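Local coordinates for protein thioredoxin reductase (Streptomyces clavuligerus, PDB 4NTD) that uses bound FAD to catalyse the formation of disulfide bonds in sulfur-containing natural products, most likely the closing oxidation of the antibiotic holomycin, at residues A[142-147]-A[258-263]; A[149-154]-A[228-233]; A[176-181]-A[251-256]; A[270-275]-A[286-291]. One frame throughout, in Å; residues are numbered along the deposited sequence.

Interaction 1. Residues A[142-147]-A[258-263]; sequences RDELPD and RMVPRD. With FAD (flavin-adenine dinucleotide), chain C.
R142 and R262 cross at about a right angle, with R262 NE lying over one face of the R142 guanidinium, toward its rim. Their NE atoms are 3.1 Å apart, but both are donors, so this is a packing contact of like charges and no hydrogen bond. The two guanidinium planes are 87° apart, and R262 NH2 rests on R142 CG at 3.5 Å. Two positive groups this near would probably repel in part. R262 CD also reaches the adenine of FAD, 3.8 Å from N7A.

E144 and R258 lie side by side on the face that also carries V260. R258 NH1 forms a salt bridge with E144 OE1 at 2.6 Å, arriving on the syn side but 33° out of the carboxylate plane. CG of R258 stands anti to its backbone N (chi1 176°), and the chain beyond it is extended and lies beside that of E144. V260, short and branched, offers CG2 to E144 OE2 at 3.5 Å.

The backbones pair in antiparallel fashion, R142 and V260 bonding both ways, as do E144 and R258. D143 and M259 occupy the opposite face; there D143 is salt-bridged to R65. The two strands, 141-144 and 258-261, form the ribbon that, as in thioredoxin reductases, links the FAD domain to the second domain; strand 252-254 precedes it and helix 264-269 follows it.

Interaction 2. Residues A[149-154]-A[228-233]; sequences PGVRER and KRLVVE
R154 directs its CB at the strand, and its side chain can be followed across V232. CG, anti to the carbonyl carbon, meets V232 CG2 at 3.7 Å. The chain then bends (chi2 -49°), and CD keeps to the same methyl at an equal distance. Beyond a second bend the guanidinium turns one face to V232 CG1, with NH1 4.1 Å from it. The charged tip is held elsewhere: NE is salt-bridged to D158 and NH1 to D235. An arginine suits this buried place because its aliphatic part covers a valine while its charged end can pair with two acids; an alanine here would probably leave D158 and D235 without their positive mate and uncover the methyls of V232.

At the other end of the contact L230 N donates to P149 O over 2.9 Å, nearly along the C=O axis. The proline ring packs its CD against K228 O at 3.3 Å. G150, the N-cap of the short helix 151-154, has a positive phi of 102°, and a CB on it would collide with L230 CB. L230 instead lays CD1 beside G150 C and against V151 CG2 at 3.9 Å, where L159 adds to the apolar patch.

K228 and R229 both face E241 in a classic beta bulge, and R229 is salt-bridged to that glutamate. This outer strand, 227-233, belongs to the three-stranded antiparallel meander that accompanies the Rossmann-type sheet of the second domain in disulfide reductases.

Interaction 3. Residues A[176-181]-A[251-256]; sequences GVLGTS and STVFVV
G176 and V253, with V177 and F254 beside them, pair as neighbouring parallel strands in the five-stranded, Rossmann-type sheet of the second domain. Three backbone bonds join them. G176 N donates to T252 O at 2.9 Å, F254 N to G176 O at 2.7 Å, and L178 N to F254 O at 3.1 Å. The carbonyl of G176 also accepts a CA-H contact from V253. Glycine fits here because a CB would press tightly on V253 CG2.

The apolar contacts centre on L178. Its CG lies anti to the carbonyl carbon (chi1 -53°) and meets V253 CG1 at 3.6 Å, where the two side chains cross at about a right angle. CD1 touches V255 CG1 at 3.7 Å, with leucine and valine side by side and pointing the same way. An alanine in place of L178 would probably open a gap beside V253 CG1 and deprive V255 of most of its leucine contact. V253 and V255 are also backed by L159, while V177 and F254 pack on L191 of helix 184-191.

Past the strands, water takes over from direct bonding. One molecule accepts from V256 N and donates to L178 O, and it is also bonded to T180 OG1; a second joins that hydroxyl to V256 O. S181 OG, which caps G183 N at the approach to the helix, reaches V256 O through a third water, while S181 CB lies 3.2 Å from the same carbonyl oxygen.

Interaction 4. Residues A[270-275]-A[286-291]; sequences GCERGA and LTSVPG
A serine hydroxyl, S288 OG, accepts the backbone N-H of E272 from across the contact, a side chain bonding to main chain where neither segment is helix or strand. The bond is 2.8 Å long with an angle of 162° at the hydrogen, and it is the one direct hydrogen bond between the two segments. S288 OG occupies the crowded position between its own backbone N and carbonyl carbon (chi1 68°). Serine is apt because its hydroxyl sits so close to the main chain: E272 CG can still pack over it, 3.4 Å from OG, before the glutamate extends onward.

Two waters supplement the bond. One donates to G270 O and is bonded to S288 OG at 2.7 Å; the other accepts from S288 N and donates to E272 O. Backbone groups of the two segments are thus satisfied through a small polar network.

Beside it lies an apolar contact. C271 SG, anti to the carbonyl carbon, meets V289 CG2 at 3.7 Å and lies 3.6 Å from T287 OG1. That threonine oxygen accepts from V289 N over 3.3 Å, forming an ST turn that shapes the loop, and it is also hydrogen-bonded to V292 O. V289 CG2 continues onto G270 C at 3.8 Å. G270 has the positive phi of a Schellman motif, a conformation that glycine adopts readily.

I279 covers C271 and T287. The contact closes the long loop between helix 264-269 and strand 292-294 on itself, joining its start to its end; that strand is an outer one of the parallel FAD-domain sheet, and R111 of strand 106-112 packs against V289.

How the interactions relate
Interaction 1 is the hub. P146, just beyond its ribbon, packs its O on V151 CG1 of interaction 2 at 3.7 Å and its CB on T180 CG2 of interaction 3 at 3.7 Å. In the other direction D263 OD2 is salt-bridged to R273 NH2 of interaction 4 at 2.7 Å. Interactions 2 and 3, in the second domain, have centres about 12 Å apart, whereas those of interactions 2 and 4 are about 40 Å apart. Interaction 1 lies nearest the chemistry: D143 and R262 line the FAD pocket, and the side chain of M259 is about 5 Å from bound glutathione, that of V256 in interaction 3 about 6 Å. Interaction 4 stands away from the annotated sites.

Interaction 1. Residues A[142-147]-A[258-263]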
# COMPACT_ATOMS: atom_id res chain seq x y z
N ARG A 142 3.49 15.26 11.93
CA ARG A 142 4.19 15.57 13.18
C ARG A 142 3.37 15.08 14.37
O ARG A 142 2.17 15.35 14.45
CB ARG A 142 4.39 17.08 13.32
CG ARG A 142 5.24 17.70 12.23
CD ARG A 142 5.59 19.15 12.53
NE ARG A 142 6.70 19.60 11.70
CZ ARG A 142 6.63 20.56 10.78
NH1 ARG A 142 5.49 21.20 10.58
NH2 ARG A 142 7.71 20.88 10.08
N ASP A 143 4.02 14.36 15.29
CA ASP A 143 3.39 13.95 16.55
C ASP A 143 3.63 15.04 17.59
O ASP A 143 4.76 15.27 18.01
CB ASP A 143 4.00 12.64 17.06
CG ASP A 143 3.73 11.47 16.14
OD1 ASP A 143 4.65 11.07 15.40
OD2 ASP A 143 2.59 10.96 16.16
N GLU A 144 2.56 15.72 18.00
CA GLU A 144 2.66 16.70 19.07
C GLU A 144 2.39 16.00 20.40
O GLU A 144 1.27 15.54 20.65
CB GLU A 144 1.69 17.86 18.85
CG GLU A 144 1.99 18.65 17.58
CD GLU A 144 1.11 19.88 17.42
OE1 GLU A 144 0.24 20.12 18.28
OE2 GLU A 144 1.29 20.60 16.42
N LEU A 145 3.42 15.92 21.23
CA LEU A 145 3.38 15.14 22.46
C LEU A 145 2.99 16.00 23.65
O LEU A 145 3.20 17.22 23.63
CB LEU A 145 4.74 14.49 22.72
CG LEU A 145 5.30 13.60 21.60
CD1 LEU A 145 6.70 13.14 21.94
CD2 LEU A 145 4.38 12.42 21.34
N PRO A 146 2.43 15.38 24.71
CA PRO A 146 2.07 16.15 25.90
C PRO A 146 3.30 16.69 26.63
O PRO A 146 4.32 16.00 26.72
CB PRO A 146 1.31 15.14 26.77
CG PRO A 146 1.69 13.80 26.26
CD PRO A 146 2.06 13.96 24.82
N ASP A 147 3.19 17.91 27.14
CA ASP A 147 4.30 18.57 27.82
C ASP A 147 4.41 18.08 29.26
O ASP A 147 4.03 18.77 30.21
CB ASP A 147 4.13 20.09 27.76
CG ASP A 147 5.36 20.85 28.24
OD1 ASP A 147 6.47 20.27 28.27
OD2 ASP A 147 5.21 22.04 28.59
N ARG A 258 -1.35 14.47 19.34
CA ARG A 258 -2.08 15.25 18.35
C ARG A 258 -1.28 15.13 17.06
O ARG A 258 -0.14 15.61 16.98
CB ARG A 258 -2.24 16.73 18.75
CG ARG A 258 -2.92 17.57 17.67
CD ARG A 258 -3.21 19.00 18.11
NE ARG A 258 -3.65 19.81 16.98
CZ ARG A 258 -2.97 20.83 16.47
NH1 ARG A 258 -1.81 21.19 17.00
NH2 ARG A 258 -3.45 21.51 15.43
N MET A 259 -1.85 14.45 16.07
CA MET A 259 -1.15 14.17 14.82
C MET A 259 -1.50 15.20 13.77
O MET A 259 -2.64 15.28 13.32
CB MET A 259 -1.47 12.77 14.33
CG MET A 259 -0.86 11.69 15.21
SD MET A 259 -1.50 10.06 14.81
CE MET A 259 -1.87 9.50 16.47
N VAL A 260 -0.50 15.98 13.38
CA VAL A 260 -0.69 17.11 12.48
C VAL A 260 0.04 16.85 11.16
O VAL A 260 1.27 16.82 11.13
CB VAL A 260 -0.17 18.41 13.12
CG1 VAL A 260 -0.49 19.61 12.24
CG2 VAL A 260 -0.79 18.60 14.50
N PRO A 261 -0.72 16.64 10.07
CA PRO A 261 -0.07 16.39 8.78
C PRO A 261 0.70 17.61 8.28
O PRO A 261 0.26 18.75 8.50
CB PRO A 261 -1.25 16.09 7.84
CG PRO A 261 -2.43 16.71 8.49
CD PRO A 261 -2.19 16.65 9.96
N ARG A 262 1.83 17.38 7.64
CA ARG A 262 2.61 18.46 7.05
C ARG A 262 2.05 18.80 5.67
O ARG A 262 2.70 18.57 4.65
CB ARG A 262 4.09 18.07 6.95
CG ARG A 262 4.76 17.81 8.29
CD ARG A 262 6.26 17.97 8.17
NE ARG A 262 6.99 17.57 9.37
CZ ARG A 262 7.30 16.31 9.68
NH1 ARG A 262 6.97 15.30 8.89
NH2 ARG A 262 7.96 16.06 10.80
N ASP A 263 0.83 19.35 5.65
CA ASP A 263 0.09 19.59 4.41
C ASP A 263 -0.00 21.07 4.01
O ASP A 263 -0.83 21.43 3.17
CB ASP A 263 -1.31 18.96 4.50
CG ASP A 263 -2.15 19.52 5.64
OD1 ASP A 263 -1.73 20.50 6.29
OD2 ASP A 263 -3.24 18.96 5.89
PA FAD C . 7.89 9.80 6.74
O1A FAD C . 8.50 8.43 6.82
O2A FAD C . 7.70 10.58 8.01
O5B FAD C . 8.77 10.68 5.73
C5B FAD C . 8.42 12.03 5.45
C4B FAD C . 9.66 12.76 4.98
O4B FAD C . 9.30 14.03 4.46
C3B FAD C . 10.66 13.01 6.11
O3B FAD C . 11.93 12.42 5.81
C2B FAD C . 10.75 14.52 6.22
O2B FAD C . 12.07 14.97 6.52
C1B FAD C . 10.30 14.98 4.84
N9A FAD C . 9.73 16.34 4.74
C8A FAD C . 8.70 16.83 5.44
N7A FAD C . 8.43 18.11 5.06
C5A FAD C . 9.31 18.44 4.10
C6A FAD C . 9.59 19.62 3.27
N6A FAD C . 8.85 20.74 3.41
N1A FAD C . 10.61 19.54 2.37
C2A FAD C . 11.35 18.43 2.23
N3A FAD C . 11.15 17.31 2.95
C4A FAD C . 10.16 17.26 3.89
N1 FAD C . 5.40 2.05 11.11
C2 FAD C . 5.64 0.75 10.82
O2 FAD C . 5.15 0.28 9.77
N3 FAD C . 6.38 -0.05 11.62
C4 FAD C . 6.94 0.41 12.75
O4 FAD C . 7.62 -0.35 13.47
C4X FAD C . 6.73 1.82 13.14
N5 FAD C . 7.25 2.37 14.26
C5X FAD C . 7.02 3.67 14.57
C6 FAD C . 7.56 4.21 15.73
C7 FAD C . 7.35 5.54 16.08
C7M FAD C . 7.95 6.10 17.35
C8 FAD C . 6.52 6.40 15.20
C8M FAD C . 6.26 7.84 15.56
C9 FAD C . 5.97 5.88 14.04
C9A FAD C . 6.18 4.54 13.68
N10 FAD C . 5.64 3.98 12.50
C10 FAD C . 5.90 2.63 12.22
C1' FAD C . 4.81 4.74 11.55
C2' FAD C . 5.73 5.36 10.49
O2' FAD C . 6.45 6.45 11.07
C3' FAD C . 4.94 5.86 9.28
O3' FAD C . 4.16 4.78 8.75
C4' FAD C . 5.83 6.40 8.17
O4' FAD C . 6.81 7.32 8.68
C5' FAD C . 5.02 7.13 7.11
O5' FAD C . 5.82 7.28 5.94
P FAD C . 5.78 8.63 5.06
O1P FAD C . 4.35 9.07 4.91
O2P FAD C . 6.64 8.39 3.85
O3P FAD C . 6.44 9.76 6.01
O HOH W 1 2.65 19.33 11.08

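Interaction 2. Residues A[149-154]-A[228-233]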
# COMPACT_ATOMS: atom_id res chain seq x y z
N PRO A 149 7.31 16.11 31.86
CA PRO A 149 8.71 15.72 31.96
C PRO A 149 8.95 14.22 31.72
O PRO A 149 8.26 13.38 32.30
CB PRO A 149 9.08 16.10 33.40
CG PRO A 149 8.17 17.23 33.72
CD PRO A 149 6.89 16.96 32.99
N GLY A 150 9.92 13.92 30.86
CA GLY A 150 10.27 12.54 30.51
C GLY A 150 9.72 12.09 29.17
O GLY A 150 10.29 11.20 28.54
N VAL A 151 8.62 12.70 28.72
CA VAL A 151 7.94 12.26 27.50
C VAL A 151 8.83 12.40 26.26
O VAL A 151 8.95 11.46 25.48
CB VAL A 151 6.59 13.01 27.31
CG1 VAL A 151 6.03 12.80 25.90
CG2 VAL A 151 5.59 12.55 28.35
N ARG A 152 9.44 13.57 26.09
CA ARG A 152 10.34 13.81 24.95
C ARG A 152 11.53 12.86 24.94
O ARG A 152 11.90 12.32 23.89
CB ARG A 152 10.88 15.25 24.96
CG ARG A 152 10.03 16.25 24.19
CD ARG A 152 10.85 17.45 23.73
NE ARG A 152 11.51 18.14 24.84
CZ ARG A 152 12.80 18.02 25.18
NH1 ARG A 152 13.63 17.23 24.50
NH2 ARG A 152 13.26 18.70 26.22
N GLU A 153 12.13 12.66 26.12
CA GLU A 153 13.33 11.85 26.24
C GLU A 153 13.07 10.38 25.90
O GLU A 153 13.92 9.72 25.29
CB GLU A 153 13.91 11.99 27.66
CG GLU A 153 14.49 13.37 27.97
CD GLU A 153 13.45 14.38 28.41
OE1 GLU A 153 12.25 14.04 28.47
OE2 GLU A 153 13.84 15.54 28.70
N ARG A 154 11.90 9.88 26.30
CA ARG A 154 11.59 8.45 26.14
C ARG A 154 10.78 8.10 24.88
O ARG A 154 10.56 6.92 24.61
CB ARG A 154 10.85 7.95 27.39
CG ARG A 154 11.59 8.20 28.70
CD ARG A 154 13.04 7.74 28.68
NE ARG A 154 13.19 6.32 28.39
CZ ARG A 154 14.36 5.69 28.27
NH1 ARG A 154 15.51 6.34 28.40
NH2 ARG A 154 14.38 4.38 28.00
N LYS A 228 2.58 14.00 36.95
CA LYS A 228 3.65 14.98 37.12
C LYS A 228 4.83 14.72 36.17
O LYS A 228 5.32 15.65 35.53
CB LYS A 228 4.14 14.98 38.57
CG LYS A 228 5.14 16.08 38.89
CD LYS A 228 5.64 15.99 40.33
CE LYS A 228 6.91 16.81 40.51
NZ LYS A 228 7.25 17.03 41.95
N ARG A 229 5.27 13.47 36.10
CA ARG A 229 6.44 13.10 35.31
C ARG A 229 6.49 11.60 35.04
O ARG A 229 5.85 10.81 35.74
CB ARG A 229 7.74 13.52 36.03
CG ARG A 229 8.11 12.65 37.23
CD ARG A 229 9.43 13.06 37.87
NE ARG A 229 9.64 12.38 39.15
CZ ARG A 229 10.62 11.51 39.39
NH1 ARG A 229 11.50 11.20 38.45
NH2 ARG A 229 10.71 10.95 40.59
N LEU A 230 7.27 11.22 34.04
CA LEU A 230 7.64 9.83 33.84
C LEU A 230 8.90 9.61 34.68
O LEU A 230 9.79 10.47 34.69
CB LEU A 230 7.94 9.54 32.37
CG LEU A 230 6.82 9.80 31.37
CD1 LEU A 230 7.26 9.39 29.98
CD2 LEU A 230 5.54 9.08 31.76
N VAL A 231 8.96 8.49 35.39
CA VAL A 231 10.12 8.16 36.21
C VAL A 231 11.07 7.28 35.41
O VAL A 231 10.70 6.18 34.98
CB VAL A 231 9.71 7.44 37.51
CG1 VAL A 231 10.93 7.16 38.38
CG2 VAL A 231 8.68 8.27 38.27
N VAL A 232 12.29 7.77 35.21
CA VAL A 232 13.31 7.07 34.42
C VAL A 232 14.55 6.83 35.28
O VAL A 232 15.07 7.76 35.89
CB VAL A 232 13.70 7.89 33.17
CG1 VAL A 232 14.74 7.14 32.34
CG2 VAL A 232 12.48 8.22 32.33
N GLU A 233 15.00 5.58 35.32
CA GLU A 233 16.20 5.21 36.08
C GLU A 233 17.04 4.20 35.28
O GLU A 233 16.50 3.22 34.76
CB GLU A 233 15.82 4.62 37.44
CG GLU A 233 15.10 5.60 38.36
CD GLU A 233 14.64 4.96 39.66
OE1 GLU A 233 14.99 3.79 39.93
OE2 GLU A 233 13.92 5.64 40.43

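Interaction 3. Residues A[176-181]-A[251-256]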
# COMPACT_ATOMS: atom_id res chain seq x y z
N GLY A 176 0.95 1.45 30.59
CA GLY A 176 0.16 2.61 31.01
C GLY A 176 -0.29 3.43 29.81
O GLY A 176 0.34 3.39 28.75
N VAL A 177 -1.39 4.16 29.99
CA VAL A 177 -1.88 5.11 28.99
C VAL A 177 -2.15 6.44 29.68
O VAL A 177 -2.86 6.48 30.69
CB VAL A 177 -3.18 4.62 28.31
CG1 VAL A 177 -3.64 5.62 27.26
CG2 VAL A 177 -2.97 3.25 27.69
N LEU A 178 -1.59 7.53 29.16
CA LEU A 178 -1.82 8.86 29.73
C LEU A 178 -3.08 9.48 29.13
O LEU A 178 -3.28 9.44 27.92
CB LEU A 178 -0.63 9.78 29.48
CG LEU A 178 0.76 9.28 29.90
CD1 LEU A 178 1.79 10.37 29.68
CD2 LEU A 178 0.77 8.82 31.35
N GLY A 179 -3.92 10.06 29.99
CA GLY A 179 -5.16 10.70 29.55
C GLY A 179 -4.94 12.11 29.04
O GLY A 179 -5.51 13.06 29.58
N THR A 180 -4.13 12.24 28.00
CA THR A 180 -3.74 13.54 27.45
C THR A 180 -4.44 13.85 26.12
O THR A 180 -4.17 14.88 25.50
CB THR A 180 -2.21 13.59 27.23
OG1 THR A 180 -1.81 12.48 26.42
CG2 THR A 180 -1.49 13.52 28.57
N SER A 181 -5.33 12.96 25.69
CA SER A 181 -6.03 13.08 24.41
C SER A 181 -7.42 12.47 24.52
O SER A 181 -7.63 11.55 25.31
CB SER A 181 -5.23 12.35 23.32
OG SER A 181 -6.04 12.02 22.20
N SER A 251 6.30 -0.52 32.82
CA SER A 251 7.47 -0.73 31.97
C SER A 251 7.40 0.12 30.70
O SER A 251 8.43 0.52 30.15
CB SER A 251 7.62 -2.20 31.60
OG SER A 251 6.63 -2.59 30.67
N THR A 252 6.18 0.38 30.23
CA THR A 252 5.94 1.09 28.98
C THR A 252 4.69 1.95 29.12
O THR A 252 3.69 1.51 29.70
CB THR A 252 5.73 0.09 27.82
OG1 THR A 252 6.71 -0.94 27.88
CG2 THR A 252 5.81 0.80 26.47
N VAL A 253 4.74 3.17 28.59
CA VAL A 253 3.60 4.09 28.63
C VAL A 253 3.26 4.53 27.21
O VAL A 253 4.14 4.81 26.40
CB VAL A 253 3.88 5.30 29.54
CG1 VAL A 253 2.79 6.35 29.42
CG2 VAL A 253 4.00 4.85 30.99
N PHE A 254 1.96 4.57 26.92
CA PHE A 254 1.46 4.98 25.61
C PHE A 254 0.69 6.29 25.69
O PHE A 254 0.06 6.60 26.71
CB PHE A 254 0.56 3.89 25.02
CG PHE A 254 1.31 2.68 24.54
CD1 PHE A 254 1.58 2.50 23.19
CD2 PHE A 254 1.73 1.70 25.43
CE1 PHE A 254 2.27 1.38 22.74
CE2 PHE A 254 2.42 0.58 24.99
CZ PHE A 254 2.68 0.42 23.64
N VAL A 255 0.75 7.06 24.61
CA VAL A 255 -0.05 8.26 24.44
C VAL A 255 -0.65 8.27 23.04
O VAL A 255 -0.17 7.57 22.15
CB VAL A 255 0.79 9.55 24.64
CG1 VAL A 255 1.36 9.60 26.05
CG2 VAL A 255 1.91 9.65 23.61
N VAL A 256 -1.71 9.05 22.87
CA VAL A 256 -2.22 9.37 21.54
C VAL A 256 -1.82 10.82 21.27
O VAL A 256 -2.44 11.75 21.80
CB VAL A 256 -3.75 9.22 21.44
CG1 VAL A 256 -4.23 9.56 20.04
CG2 VAL A 256 -4.16 7.80 21.81
O HOH W 2 -3.08 10.10 25.15
O HOH W 3 -1.29 13.18 23.96
O HOH W 4 -4.73 13.31 20.27

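Interaction 4. Residues A[270-275]-A[286-291]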
# COMPACT_ATOMS: atom_id res chain seq x y z
N GLY A 270 -4.20 25.11 -2.96
CA GLY A 270 -5.66 25.14 -3.08
C GLY A 270 -6.29 23.76 -3.08
O GLY A 270 -7.43 23.60 -3.51
N CYS A 271 -5.56 22.76 -2.58
CA CYS A 271 -6.08 21.40 -2.49
C CYS A 271 -7.23 21.34 -1.49
O CYS A 271 -7.12 21.85 -0.38
CB CYS A 271 -4.98 20.42 -2.05
SG CYS A 271 -3.57 20.30 -3.17
N GLU A 272 -8.34 20.74 -1.91
CA GLU A 272 -9.54 20.66 -1.07
C GLU A 272 -9.34 19.69 0.10
O GLU A 272 -8.64 18.68 -0.04
CB GLU A 272 -10.75 20.24 -1.90
CG GLU A 272 -11.18 21.29 -2.92
CD GLU A 272 -12.30 20.83 -3.83
OE1 GLU A 272 -12.88 19.75 -3.59
OE2 GLU A 272 -12.61 21.56 -4.80
N ARG A 273 -9.93 20.02 1.24
CA ARG A 273 -9.92 19.14 2.41
C ARG A 273 -11.24 18.40 2.48
O ARG A 273 -12.28 18.93 2.09
CB ARG A 273 -9.74 19.95 3.70
CG ARG A 273 -8.60 20.95 3.68
CD ARG A 273 -8.41 21.61 5.04
NE ARG A 273 -7.57 20.79 5.92
CZ ARG A 273 -6.24 20.77 5.92
NH1 ARG A 273 -5.54 21.54 5.08
NH2 ARG A 273 -5.59 19.98 6.76
N GLY A 274 -11.20 17.17 2.99
CA GLY A 274 -12.42 16.41 3.26
C GLY A 274 -13.10 16.92 4.52
O GLY A 274 -12.57 17.80 5.21
N ALA A 275 -14.27 16.37 4.83
CA ALA A 275 -15.00 16.73 6.04
C ALA A 275 -14.22 16.40 7.31
O ALA A 275 -14.39 17.06 8.34
CB ALA A 275 -16.36 16.04 6.06
N LEU A 286 -4.32 11.27 -5.93
CA LEU A 286 -4.51 12.51 -6.69
C LEU A 286 -5.40 13.48 -5.91
O LEU A 286 -6.50 13.11 -5.49
CB LEU A 286 -5.11 12.23 -8.07
CG LEU A 286 -5.40 13.42 -8.99
CD1 LEU A 286 -4.14 14.24 -9.28
CD2 LEU A 286 -6.02 12.93 -10.29
N THR A 287 -4.91 14.70 -5.72
CA THR A 287 -5.66 15.75 -5.00
C THR A 287 -6.61 16.47 -5.96
O THR A 287 -6.70 16.13 -7.13
CB THR A 287 -4.71 16.78 -4.36
OG1 THR A 287 -4.07 17.55 -5.38
CG2 THR A 287 -3.65 16.10 -3.49
N SER A 288 -7.31 17.49 -5.45
CA SER A 288 -8.22 18.30 -6.27
C SER A 288 -7.49 19.25 -7.23
O SER A 288 -8.12 19.83 -8.12
CB SER A 288 -9.17 19.10 -5.39
OG SER A 288 -8.47 20.11 -4.66
N VAL A 289 -6.18 19.42 -7.05
CA VAL A 289 -5.37 20.26 -7.93
C VAL A 289 -4.72 19.37 -8.99
O VAL A 289 -3.98 18.45 -8.64
CB VAL A 289 -4.30 21.03 -7.15
CG1 VAL A 289 -3.38 21.81 -8.09
CG2 VAL A 289 -4.95 21.98 -6.15
N PRO A 290 -4.98 19.65 -10.28
CA PRO A 290 -4.38 18.81 -11.32
C PRO A 290 -2.85 18.77 -11.23
O PRO A 290 -2.21 19.80 -11.04
CB PRO A 290 -4.84 19.46 -12.63
CG PRO A 290 -6.08 20.20 -12.27
CD PRO A 290 -5.89 20.65 -10.85
N GLY A 291 -2.29 17.57 -11.35
CA GLY A 291 -0.84 17.37 -11.34
C GLY A 291 -0.21 17.21 -9.97
O GLY A 291 1.01 17.05 -9.88
O HOH W 5 -8.86 22.48 -5.85
O HOH W 6 -7.44 17.75 -2.53